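Side-chain contacts in uncharacterized protein (Exiguobacterium sibiricum, PDB 3B77), which is of unknown function but carries a bacterial pleckstrin homology domain followed by a probable oligomerisation region: residues Asp39-Thr44 with Lys97-Asp102; Val88-Glu93 with Lys112-Ala117. All coordinates share one frame; numbering follows the deposited sequence.

Contact 1 (Asp39-Thr44 with Lys97-Asp102); sequences DEYCFT and KHYSID
Tyr41 and Ile101 meet where the two antiparallel sheets of the pleckstrin homology domain face each other, a worked example of how orthogonal sheets share a core in which one aromatic ring, that of Tyr41, makes most of the contact. Strands 39-44 and 97-102 cross at 108° with axes 10.0 Å apart at closest approach, too far for backbone pairing, and the gap is filled by side chains.

The side chain of Tyr41 can be followed outward from CB, which lies 4.1 Å from Ile101 CD1. With CG anti to the carbonyl carbon (chi1 -57°) the ring runs out across the isoleucine. Ile101 CD1 sits over the face near the CG–CD1 side, 3.5 Å from Tyr41 CD1, and makes a CH-pi contact 19° off the ring normal, measured from the centroid. Further along, CD2 and CE2 rest on Ile101 CG2, while CZ lies 4.0 Å from Ile101 CG1. Both branches of the isoleucine, CG1-CD1 and CG2, therefore lie along the tyrosine, the two side chains running in opposite directions. Tyr41 CE1 lies over Ile101 CG1 too, but its nearest neighbour across the contact is Tyr99 CE2, at 3.7 Å; there the two rings meet at their edges.

His50 of the adjoining strand 47-52 ties this group together: it stacks with Tyr41 and meets Tyr99 edge to face. The Tyr99 hydroxyl takes a weak hydrogen bond from Lys97 NZ, whose ammonium also bonds to Tyr66 OH. Phe43 closes the apolar patch more loosely, presenting the edge of its ring, through CZ, at 4.3 Å from Ile101 CD1.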
loop_
_atom_site.group_PDB
_atom_site.type_symbol
_atom_site.label_atom_id
_atom_site.label_comp_id
_atom_site.label_asym_id
_atom_site.label_seq_id
_atom_site.Cartn_x
_atom_site.Cartn_y
_atom_site.Cartn_z
ATOM N N ASP A 39 65.331 6.328 4.485
ATOM C CA ASP A 39 64.195 5.486 4.849
ATOM C C ASP A 39 64.606 4.065 5.185
ATOM O O ASP A 39 65.705 3.635 4.859
ATOM C CB ASP A 39 63.178 5.445 3.701
ATOM C CG ASP A 39 62.595 6.804 3.379
ATOM O OD1 ASP A 39 63.272 7.569 2.661
ATOM O OD2 ASP A 39 61.457 7.095 3.805
ATOM N N GLU A 40 63.698 3.347 5.842
ATOM C CA GLU A 40 63.867 1.932 6.143
ATOM C C GLU A 40 62.503 1.246 5.946
ATOM O O GLU A 40 61.526 1.621 6.590
ATOM C CB GLU A 40 64.361 1.777 7.562
ATOM C CG GLU A 40 65.145 0.511 7.789
ATOM C CD GLU A 40 65.992 0.532 9.062
ATOM O OE1 GLU A 40 66.783 1.480 9.251
ATOM O OE2 GLU A 40 65.894 -0.426 9.854
ATOM N N TYR A 41 62.434 0.292 5.017
ATOM C CA TYR A 41 61.182 -0.365 4.644
ATOM C C TYR A 41 61.224 -1.818 5.094
ATOM O O TYR A 41 61.916 -2.631 4.513
ATOM C CB TYR A 41 60.985 -0.298 3.134
ATOM C CG TYR A 41 60.983 1.093 2.578
ATOM C CD1 TYR A 41 59.831 1.838 2.526
ATOM C CD2 TYR A 41 62.143 1.658 2.085
ATOM C CE1 TYR A 41 59.826 3.105 2.002
ATOM C CE2 TYR A 41 62.160 2.935 1.558
ATOM C CZ TYR A 41 60.998 3.650 1.516
ATOM O OH TYR A 41 60.988 4.917 1.002
ATOM N N CYS A 42 60.445 -2.150 6.106
ATOM C CA CYS A 42 60.507 -3.463 6.732
ATOM C C CYS A 42 59.230 -4.213 6.461
ATOM O O CYS A 42 58.178 -3.782 6.886
ATOM C CB CYS A 42 60.685 -3.244 8.228
ATOM S SG CYS A 42 60.882 -4.678 9.229
ATOM N N PHE A 43 59.328 -5.309 5.711
ATOM C CA PHE A 43 58.175 -6.134 5.354
ATOM C C PHE A 43 58.140 -7.369 6.240
ATOM O O PHE A 43 59.001 -8.223 6.139
ATOM C CB PHE A 43 58.243 -6.565 3.896
ATOM C CG PHE A 43 58.178 -5.423 2.917
ATOM C CD1 PHE A 43 59.327 -4.725 2.572
ATOM C CD2 PHE A 43 56.979 -5.057 2.346
ATOM C CE1 PHE A 43 59.273 -3.679 1.655
ATOM C CE2 PHE A 43 56.906 -4.042 1.446
ATOM C CZ PHE A 43 58.054 -3.336 1.089
ATOM N N THR A 44 57.124 -7.447 7.097
ATOM C CA THR A 44 56.952 -8.572 8.017
ATOM C C THR A 44 55.738 -9.386 7.586
ATOM O O THR A 44 55.047 -9.021 6.608
ATOM C CB THR A 44 56.716 -8.110 9.491
ATOM O OG1 THR A 44 55.347 -7.742 9.672
ATOM C CG2 THR A 44 57.619 -6.940 9.872
ATOM N N LYS A 97 47.887 4.684 0.370
ATOM C CA LYS A 97 49.170 5.384 0.288
ATOM C C LYS A 97 50.104 4.786 -0.789
ATOM O O LYS A 97 50.302 3.570 -0.847
ATOM C CB LYS A 97 49.859 5.381 1.663
ATOM C CG LYS A 97 51.048 6.371 1.806
ATOM C CD LYS A 97 51.568 6.397 3.244
ATOM C CE LYS A 97 52.811 7.241 3.427
ATOM N NZ LYS A 97 53.316 7.075 4.827
ATOM N N HIS A 98 50.665 5.668 -1.615
ATOM C CA HIS A 98 51.576 5.303 -2.691
ATOM C C HIS A 98 52.989 5.058 -2.189
ATOM O O HIS A 98 53.530 5.865 -1.446
ATOM C CB HIS A 98 51.602 6.426 -3.737
ATOM C CG HIS A 98 50.324 6.550 -4.503
ATOM N ND1 HIS A 98 49.131 6.901 -3.903
ATOM C CD2 HIS A 98 50.041 6.339 -5.811
ATOM C CE1 HIS A 98 48.168 6.905 -4.810
ATOM N NE2 HIS A 98 48.693 6.566 -5.976
ATOM N N TYR A 99 53.570 3.934 -2.591
ATOM C CA TYR A 99 54.934 3.607 -2.246
ATOM C C TYR A 99 55.696 3.332 -3.499
ATOM O O TYR A 99 55.276 2.549 -4.325
ATOM C CB TYR A 99 55.018 2.402 -1.308
ATOM C CG TYR A 99 54.971 2.818 0.131
ATOM C CD1 TYR A 99 53.762 3.090 0.763
ATOM C CD2 TYR A 99 56.134 2.994 0.854
ATOM C CE1 TYR A 99 53.718 3.504 2.099
ATOM C CE2 TYR A 99 56.103 3.413 2.189
ATOM C CZ TYR A 99 54.896 3.667 2.805
ATOM O OH TYR A 99 54.887 4.096 4.112
ATOM N N SER A 100 56.813 4.029 -3.637
ATOM C CA SER A 100 57.726 3.839 -4.728
ATOM C C SER A 100 59.090 3.724 -4.080
ATOM O O SER A 100 59.539 4.662 -3.443
ATOM C CB SER A 100 57.675 5.037 -5.656
ATOM O OG SER A 100 58.720 4.953 -6.609
ATOM N N ILE A 101 59.739 2.576 -4.224
ATOM C CA ILE A 101 61.029 2.338 -3.579
ATOM C C ILE A 101 62.085 2.000 -4.618
ATOM O O ILE A 101 61.910 1.059 -5.387
ATOM C CB ILE A 101 60.926 1.193 -2.538
ATOM C CG1 ILE A 101 59.768 1.461 -1.553
ATOM C CG2 ILE A 101 62.246 1.031 -1.795
ATOM C CD1 ILE A 101 59.451 0.295 -0.640
ATOM N N ASP A 102 63.165 2.788 -4.637
ATOM C CA ASP A 102 64.307 2.583 -5.553
ATOM C C ASP A 102 65.354 1.718 -4.879
ATOM O O ASP A 102 65.719 1.978 -3.740
ATOM C CB ASP A 102 64.935 3.914 -5.958
ATOM C CG ASP A 102 64.074 4.687 -6.946
ATOM O OD1 ASP A 102 63.649 4.087 -7.958
ATOM O OD2 ASP A 102 63.837 5.894 -6.729
#

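Contact 2 (Val88-Glu93 with Lys112-Ala117); sequences VEIKFE and KDLYKA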
loop_
_atom_site.group_PDB
_atom_site.type_symbol
_atom_site.label_atom_id
_atom_site.label_comp_id
_atom_site.label_asym_id
_atom_site.label_seq_id
_atom_site.Cartn_x
_atom_site.Cartn_y
_atom_site.Cartn_z
ATOM N N VAL A 88 66.426 -0.195 -9.601
ATOM C CA VAL A 88 65.165 -0.796 -10.021
ATOM C C VAL A 88 64.119 -0.196 -9.074
ATOM O O VAL A 88 64.417 0.074 -7.925
ATOM C CB VAL A 88 65.202 -2.349 -9.939
ATOM C CG1 VAL A 88 66.234 -2.897 -10.875
ATOM C CG2 VAL A 88 65.478 -2.849 -8.521
ATOM N N GLU A 89 62.907 0.045 -9.554
ATOM C CA GLU A 89 61.869 0.670 -8.739
ATOM C C GLU A 89 60.696 -0.272 -8.556
ATOM O O GLU A 89 60.180 -0.813 -9.525
ATOM C CB GLU A 89 61.397 1.967 -9.399
ATOM C CG GLU A 89 60.307 2.715 -8.628
ATOM C CD GLU A 89 59.453 3.652 -9.501
ATOM O OE1 GLU A 89 58.752 3.174 -10.421
ATOM O OE2 GLU A 89 59.445 4.868 -9.238
ATOM N N ILE A 90 60.285 -0.470 -7.304
ATOM C CA ILE A 90 59.093 -1.258 -6.960
ATOM C C ILE A 90 58.048 -0.294 -6.426
ATOM O O ILE A 90 58.353 0.623 -5.665
ATOM C CB ILE A 90 59.387 -2.377 -5.935
ATOM C CG1 ILE A 90 58.161 -3.284 -5.758
ATOM C CG2 ILE A 90 59.848 -1.794 -4.620
ATOM C CD1 ILE A 90 58.450 -4.552 -4.977
ATOM N N LYS A 91 56.817 -0.472 -6.880
ATOM C CA LYS A 91 55.721 0.366 -6.462
ATOM C C LYS A 91 54.543 -0.464 -5.983
ATOM O O LYS A 91 54.374 -1.617 -6.364
ATOM C CB LYS A 91 55.227 1.237 -7.613
ATOM C CG LYS A 91 56.238 2.164 -8.266
ATOM C CD LYS A 91 55.674 2.748 -9.592
ATOM C CE LYS A 91 54.375 3.577 -9.381
ATOM N NZ LYS A 91 53.767 4.120 -10.656
ATOM N N PHE A 92 53.736 0.160 -5.134
ATOM C CA PHE A 92 52.479 -0.395 -4.644
ATOM C C PHE A 92 51.751 0.656 -3.835
ATOM O O PHE A 92 52.275 1.736 -3.566
ATOM C CB PHE A 92 52.679 -1.657 -3.800
ATOM C CG PHE A 92 53.584 -1.463 -2.635
ATOM C CD1 PHE A 92 54.955 -1.630 -2.769
ATOM C CD2 PHE A 92 53.068 -1.117 -1.392
ATOM C CE1 PHE A 92 55.777 -1.445 -1.694
ATOM C CE2 PHE A 92 53.874 -0.938 -0.310
ATOM C CZ PHE A 92 55.226 -1.090 -0.448
ATOM N N GLU A 93 50.517 0.324 -3.491
ATOM C CA GLU A 93 49.687 1.150 -2.657
ATOM C C GLU A 93 49.233 0.290 -1.502
ATOM O O GLU A 93 48.752 -0.827 -1.693
ATOM C CB GLU A 93 48.493 1.676 -3.447
ATOM C CG GLU A 93 48.901 2.583 -4.630
ATOM C CD GLU A 93 47.730 3.181 -5.389
ATOM O OE1 GLU A 93 46.559 3.030 -4.942
ATOM O OE2 GLU A 93 48.009 3.811 -6.443
ATOM N N LYS A 112 62.893 -8.628 -7.266
ATOM C CA LYS A 112 61.937 -9.342 -8.090
ATOM C C LYS A 112 61.183 -10.336 -7.217
ATOM O O LYS A 112 60.033 -10.604 -7.485
ATOM C CB LYS A 112 62.600 -10.069 -9.288
ATOM C CG LYS A 112 62.818 -11.599 -9.062
ATOM C CD LYS A 112 63.541 -12.300 -10.219
ATOM C CE LYS A 112 63.590 -13.847 -10.010
ATOM N NZ LYS A 112 64.020 -14.285 -8.625
ATOM N N ASP A 113 61.817 -10.903 -6.199
ATOM C CA ASP A 113 61.100 -11.809 -5.302
ATOM C C ASP A 113 60.059 -11.068 -4.454
ATOM O O ASP A 113 59.021 -11.618 -4.137
ATOM C CB ASP A 113 62.061 -12.587 -4.382
ATOM C CG ASP A 113 62.929 -13.599 -5.135
ATOM O OD1 ASP A 113 62.616 -13.918 -6.327
ATOM O OD2 ASP A 113 63.916 -14.086 -4.502
ATOM N N LEU A 114 60.361 -9.838 -4.062
ATOM C CA LEU A 114 59.411 -9.034 -3.320
ATOM C C LEU A 114 58.213 -8.680 -4.214
ATOM O O LEU A 114 57.058 -8.760 -3.801
ATOM C CB LEU A 114 60.076 -7.761 -2.808
ATOM C CG LEU A 114 59.234 -6.823 -1.924
ATOM C CD1 LEU A 114 58.769 -7.522 -0.668
ATOM C CD2 LEU A 114 60.029 -5.591 -1.581
ATOM N N TYR A 115 58.507 -8.292 -5.444
ATOM C CA TYR A 115 57.487 -8.001 -6.427
ATOM C C TYR A 115 56.502 -9.154 -6.478
ATOM O O TYR A 115 55.303 -8.934 -6.350
ATOM C CB TYR A 115 58.120 -7.782 -7.798
ATOM C CG TYR A 115 57.139 -7.655 -8.929
ATOM C CD1 TYR A 115 56.244 -6.597 -8.977
ATOM C CD2 TYR A 115 57.119 -8.580 -9.969
ATOM C CE1 TYR A 115 55.361 -6.455 -10.028
ATOM C CE2 TYR A 115 56.227 -8.456 -11.029
ATOM C CZ TYR A 115 55.343 -7.395 -11.062
ATOM O OH TYR A 115 54.443 -7.267 -12.112
ATOM N N LYS A 116 57.005 -10.380 -6.617
ATOM C CA LYS A 116 56.131 -11.549 -6.679
ATOM C C LYS A 116 55.303 -11.708 -5.425
ATOM O O LYS A 116 54.116 -11.941 -5.520
ATOM C CB LYS A 116 56.925 -12.834 -6.935
ATOM C CG LYS A 116 57.612 -12.946 -8.316
ATOM C CD LYS A 116 58.258 -14.347 -8.444
ATOM C CE LYS A 116 59.249 -14.504 -9.576
ATOM N NZ LYS A 116 59.756 -15.945 -9.671
ATOM N N ALA A 117 55.936 -11.580 -4.263
ATOM C CA ALA A 117 55.260 -11.731 -2.949
ATOM C C ALA A 117 54.096 -10.759 -2.781
ATOM O O ALA A 117 52.977 -11.170 -2.471
ATOM C CB ALA A 117 56.267 -11.545 -1.781
#
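Ile90 reaches from strand 88-93 to helix 112-117 and puts a single methyl, CD1, into the angle between Leu114 and Tyr115. Here the C-terminal helix of the pleckstrin homology domain packs on a sheet, and the tight part of the contact is small, essentially one methyl. With CG1 anti to the backbone N (chi1 -172°) and CD1 extended beyond it, the isoleucine is stretched toward the helix. CD1 lies 3.9 Å from Leu114 CG and equally near its CD2 branch. The same methyl also rests against helix backbone, 3.8 Å from Tyr115 N and close to its CA, with Tyr115 CB more distant at 4.3 Å. The contact is one of apolar fit, and all three residues are buried.

Away from this point the packing gives way to charge. Lys91 points away from the helix, on the exposed side of the strand. Lys112 also has its CB directed away from the strand, and its NZ forms a salt bridge with the adjacent Asp113, NZ to OD1 at 2.7 Å, on the syn side of the carboxylate and 30° out of plane; Lys112 packs on Asp20 of a neighbouring subunit as well.

Other elements complete the setting. Leu118, one turn on from Leu114, continues the apolar strip over Ile90 and Phe92; Tyr115 touches Val76 of strand 73-79 and packs on Leu63 of a neighbouring subunit; and Leu114 and Ala117 touch Tyr187 of helix 184-191 in the same chain.

Overall arrangement
Both contacts are buried and apolar, and they share the three-stranded sheet: strands 97-104 and 87-94 are neighbours in it, joined by backbone hydrogen bonds such as Ile101 N to Ile90 O at 2.8 Å. Contact 1 joins that sheet to the five-stranded one, whereas contact 2 joins it to helix 108-146. Their chemistry follows their place. Between the sheets, aromatic rings and an isoleucine spread over the larger area, 185 Å² against 125 Å²; under the helix, one methyl meets aliphatic atoms and backbone. Contact 2 also lies beside a second subunit, while no other chain touches the segments of contact 1.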